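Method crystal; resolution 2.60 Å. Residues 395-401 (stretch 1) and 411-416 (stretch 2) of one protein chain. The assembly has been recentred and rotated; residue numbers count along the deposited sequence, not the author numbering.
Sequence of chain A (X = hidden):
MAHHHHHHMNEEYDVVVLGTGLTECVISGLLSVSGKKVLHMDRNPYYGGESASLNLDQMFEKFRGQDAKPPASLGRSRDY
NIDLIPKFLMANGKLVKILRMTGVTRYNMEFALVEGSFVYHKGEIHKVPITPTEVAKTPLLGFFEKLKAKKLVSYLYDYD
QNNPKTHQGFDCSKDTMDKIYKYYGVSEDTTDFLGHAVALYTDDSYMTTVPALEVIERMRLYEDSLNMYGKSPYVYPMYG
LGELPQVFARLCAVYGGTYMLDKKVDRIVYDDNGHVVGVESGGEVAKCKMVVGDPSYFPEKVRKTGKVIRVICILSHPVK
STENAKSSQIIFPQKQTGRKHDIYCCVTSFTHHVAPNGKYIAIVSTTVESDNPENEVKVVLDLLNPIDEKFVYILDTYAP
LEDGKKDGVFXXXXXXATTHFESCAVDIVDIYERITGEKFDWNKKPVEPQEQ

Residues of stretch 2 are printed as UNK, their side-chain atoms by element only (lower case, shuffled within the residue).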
# COMPACT_ATOMS: atom_id res chain seq x y z
N LEU A 395 -13.72 -35.91 -10.67
CA LEU A 395 -14.33 -35.11 -9.62
C LEU A 395 -15.16 -33.98 -10.21
O LEU A 395 -14.78 -33.39 -11.22
CB LEU A 395 -13.26 -34.50 -8.70
CG LEU A 395 -12.46 -35.44 -7.81
CD1 LEU A 395 -11.37 -34.65 -7.09
CD2 LEU A 395 -13.38 -36.15 -6.81
N ASP A 396 -16.27 -33.68 -9.55
CA ASP A 396 -17.04 -32.48 -9.86
C ASP A 396 -16.38 -31.27 -9.20
O ASP A 396 -15.85 -31.36 -8.09
CB ASP A 396 -18.47 -32.64 -9.36
CG ASP A 396 -19.24 -33.72 -10.12
OD1 ASP A 396 -19.20 -33.75 -11.36
OD2 ASP A 396 -19.90 -34.55 -9.46
N THR A 397 -16.43 -30.14 -9.88
CA THR A 397 -15.88 -28.89 -9.37
C THR A 397 -17.00 -27.92 -9.06
O THR A 397 -18.06 -27.93 -9.70
CB THR A 397 -14.88 -28.28 -10.37
OG1 THR A 397 -15.53 -28.03 -11.62
CG2 THR A 397 -13.75 -29.25 -10.61
N TYR A 398 -16.79 -27.09 -8.04
CA TYR A 398 -17.83 -26.19 -7.58
C TYR A 398 -17.23 -24.83 -7.24
O TYR A 398 -16.04 -24.70 -6.95
CB TYR A 398 -18.57 -26.73 -6.34
CG TYR A 398 -19.31 -28.03 -6.56
CD1 TYR A 398 -18.67 -29.25 -6.38
CD2 TYR A 398 -20.64 -28.03 -6.95
CE1 TYR A 398 -19.33 -30.45 -6.58
CE2 TYR A 398 -21.32 -29.22 -7.14
CZ TYR A 398 -20.66 -30.43 -6.96
OH TYR A 398 -21.34 -31.62 -7.15
N ALA A 399 -18.11 -23.84 -7.22
CA ALA A 399 -17.76 -22.48 -6.84
C ALA A 399 -18.94 -21.89 -6.07
O ALA A 399 -20.09 -22.19 -6.39
CB ALA A 399 -17.43 -21.61 -8.05
N PRO A 400 -18.66 -21.05 -5.07
CA PRO A 400 -19.75 -20.49 -4.26
C PRO A 400 -20.59 -19.48 -5.02
O PRO A 400 -20.13 -18.83 -5.95
CB PRO A 400 -19.01 -19.84 -3.09
CG PRO A 400 -17.65 -19.53 -3.63
CD PRO A 400 -17.34 -20.64 -4.58
N LEU A 401 -21.86 -19.37 -4.60
CA LEU A 401 -22.77 -18.41 -5.21
C LEU A 401 -22.49 -16.99 -4.73
O LEU A 401 -22.55 -16.04 -5.52
CB LEU A 401 -24.21 -18.79 -4.90
CG LEU A 401 -24.69 -20.17 -5.35
CD1 LEU A 401 -26.02 -20.53 -4.69
CD2 LEU A 401 -24.80 -20.23 -6.85
N UNK A 411 -16.64 -19.83 1.22
CA UNK A 411 -16.46 -21.15 0.61
C UNK A 411 -15.33 -21.09 -0.40
O UNK A 411 -15.20 -20.12 -1.16
c UNK A 411 -20.28 -21.86 0.31
c UNK A 411 -18.94 -21.49 0.91
c UNK A 411 -17.62 -23.08 -0.52
c UNK A 411 -17.76 -21.64 -0.06
N UNK A 412 -14.50 -22.13 -0.41
CA UNK A 412 -13.41 -22.23 -1.36
C UNK A 412 -13.89 -22.82 -2.68
O UNK A 412 -14.95 -23.45 -2.75
o UNK A 412 -12.72 -24.43 -0.57
c UNK A 412 -12.28 -23.10 -0.81
N UNK A 413 -13.10 -22.62 -3.72
CA UNK A 413 -13.33 -23.27 -5.00
C UNK A 413 -12.70 -24.66 -5.00
O UNK A 413 -11.73 -24.93 -4.29
c UNK A 413 -12.75 -22.44 -6.14
n UNK A 413 -12.89 -18.13 -8.63
c UNK A 413 -12.82 -20.30 -7.44
c UNK A 413 -13.45 -21.10 -6.33
c UNK A 413 -13.54 -18.97 -7.60
N UNK A 414 -13.29 -25.55 -5.79
CA UNK A 414 -12.65 -26.84 -6.04
C UNK A 414 -11.33 -26.62 -6.76
O UNK A 414 -11.14 -25.65 -7.50
c UNK A 414 -13.56 -27.73 -6.87
o UNK A 414 -14.81 -27.92 -6.22
N UNK A 415 -10.41 -27.56 -6.58
CA UNK A 415 -9.11 -27.42 -7.21
C UNK A 415 -9.22 -27.71 -8.70
O UNK A 415 -9.80 -28.73 -9.11
c UNK A 415 -8.09 -28.34 -6.53
c UNK A 415 -8.31 -28.49 -2.75
c UNK A 415 -8.45 -28.81 -4.08
o UNK A 415 -7.52 -26.99 -1.05
c UNK A 415 -7.66 -27.33 -2.39
c UNK A 415 -7.28 -26.83 -4.69
c UNK A 415 -7.93 -27.99 -5.08
c UNK A 415 -7.14 -26.50 -3.36
N UNK A 416 -8.68 -26.81 -9.52
CA UNK A 416 -8.72 -26.98 -10.96
C UNK A 416 -7.65 -27.98 -11.39
O UNK A 416 -6.88 -28.51 -10.57
c UNK A 416 -8.58 -25.63 -11.66
c UNK A 416 -7.24 -24.94 -11.42
o UNK A 416 -6.23 -25.60 -11.08
o UNK A 416 -7.19 -23.69 -11.54

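Position 411 carries four side-chain carbons and no heteroatom, forked at the first, with one arm two carbons long. The fork lies at CB, and that atom points toward stretch 1, where it sits 3.7 Å from CB of Pro 400. A beta-branched, wholly apolar side chain of this shape is isoleucine. Ile 411 is buried, and its backbone also takes part, because its O lies 3.5 Å from CG of Pro 400, so the proline ring packs against main chain as well as side chain.

Position 412 has one carbon followed by one oxygen, the smallest hydroxyl side chain, and its CB points away from stretch 1. What it offers the strand is mostly backbone: its O comes within 4.1 Å of CD of Pro 400. The residue is serine. The OG of Ser 412 is hydrogen-bonded elsewhere in the structure, so this buried hydroxyl is satisfied without help from the strand.

Position 413 shows four carbons in a row ending in nitrogen. Its CB points sideways, while the end of the chain leads away into an exposed position. The near part of the chain brushes the strand, its second carbon lying 4.4 Å from CB of Ala 399 and 4.3 Å from CD of Pro 400; the nitrogen plays no part in the contact. The unbranched chain identifies lysine. With chi1 in m and chi2 to chi4 all t, Lys 413 is fully extended.

Position 414 again has one carbon and one oxygen, but here CB points toward stretch 1 and the oxygen lies 2.8 Å from N of Tyr 398, a hydrogen bond in which the backbone amide is the donor. This is serine, in the m rotamer. Ser 414 also gives its own N to O of Tyr 398 at 3.1 Å, with a nearly straight angle of 173°. Its CB rests 3.8 Å from CB of Thr 397, and its OG lies at the edge of the Tyr 398 ring, near the ring plane.

Position 415 has one carbon leading to a six-carbon ring that bears one oxygen. Its CB points away, and its link to the strand is slight, backbone O to CG2 of Thr 397 at 4.3 Å. The ring and its oxygen make it tyrosine. The OH of Tyr 415 is hydrogen-bonded elsewhere in the structure.

Position 416 has two carbons, the second carrying two oxygens, and makes no contact with stretch 1. It is aspartate. Both carboxylate oxygens of Asp 416 find hydrogen bonds beyond the two stretches.

The contact therefore works through two anchors. At Tyr 398, one serine serves both polar groups of the strand backbone, its hydroxyl accepting from N and its amide donating to O. At Pro 400, which has no amide hydrogen to give, packing takes over, with the ring set against Ile 411. Between them the lysine adds aliphatic cover. The rule to read is economy: a short side chain can meet a strand amide where a loop without regular structure runs alongside.

Stretch 2 (411-416) ISKSYD
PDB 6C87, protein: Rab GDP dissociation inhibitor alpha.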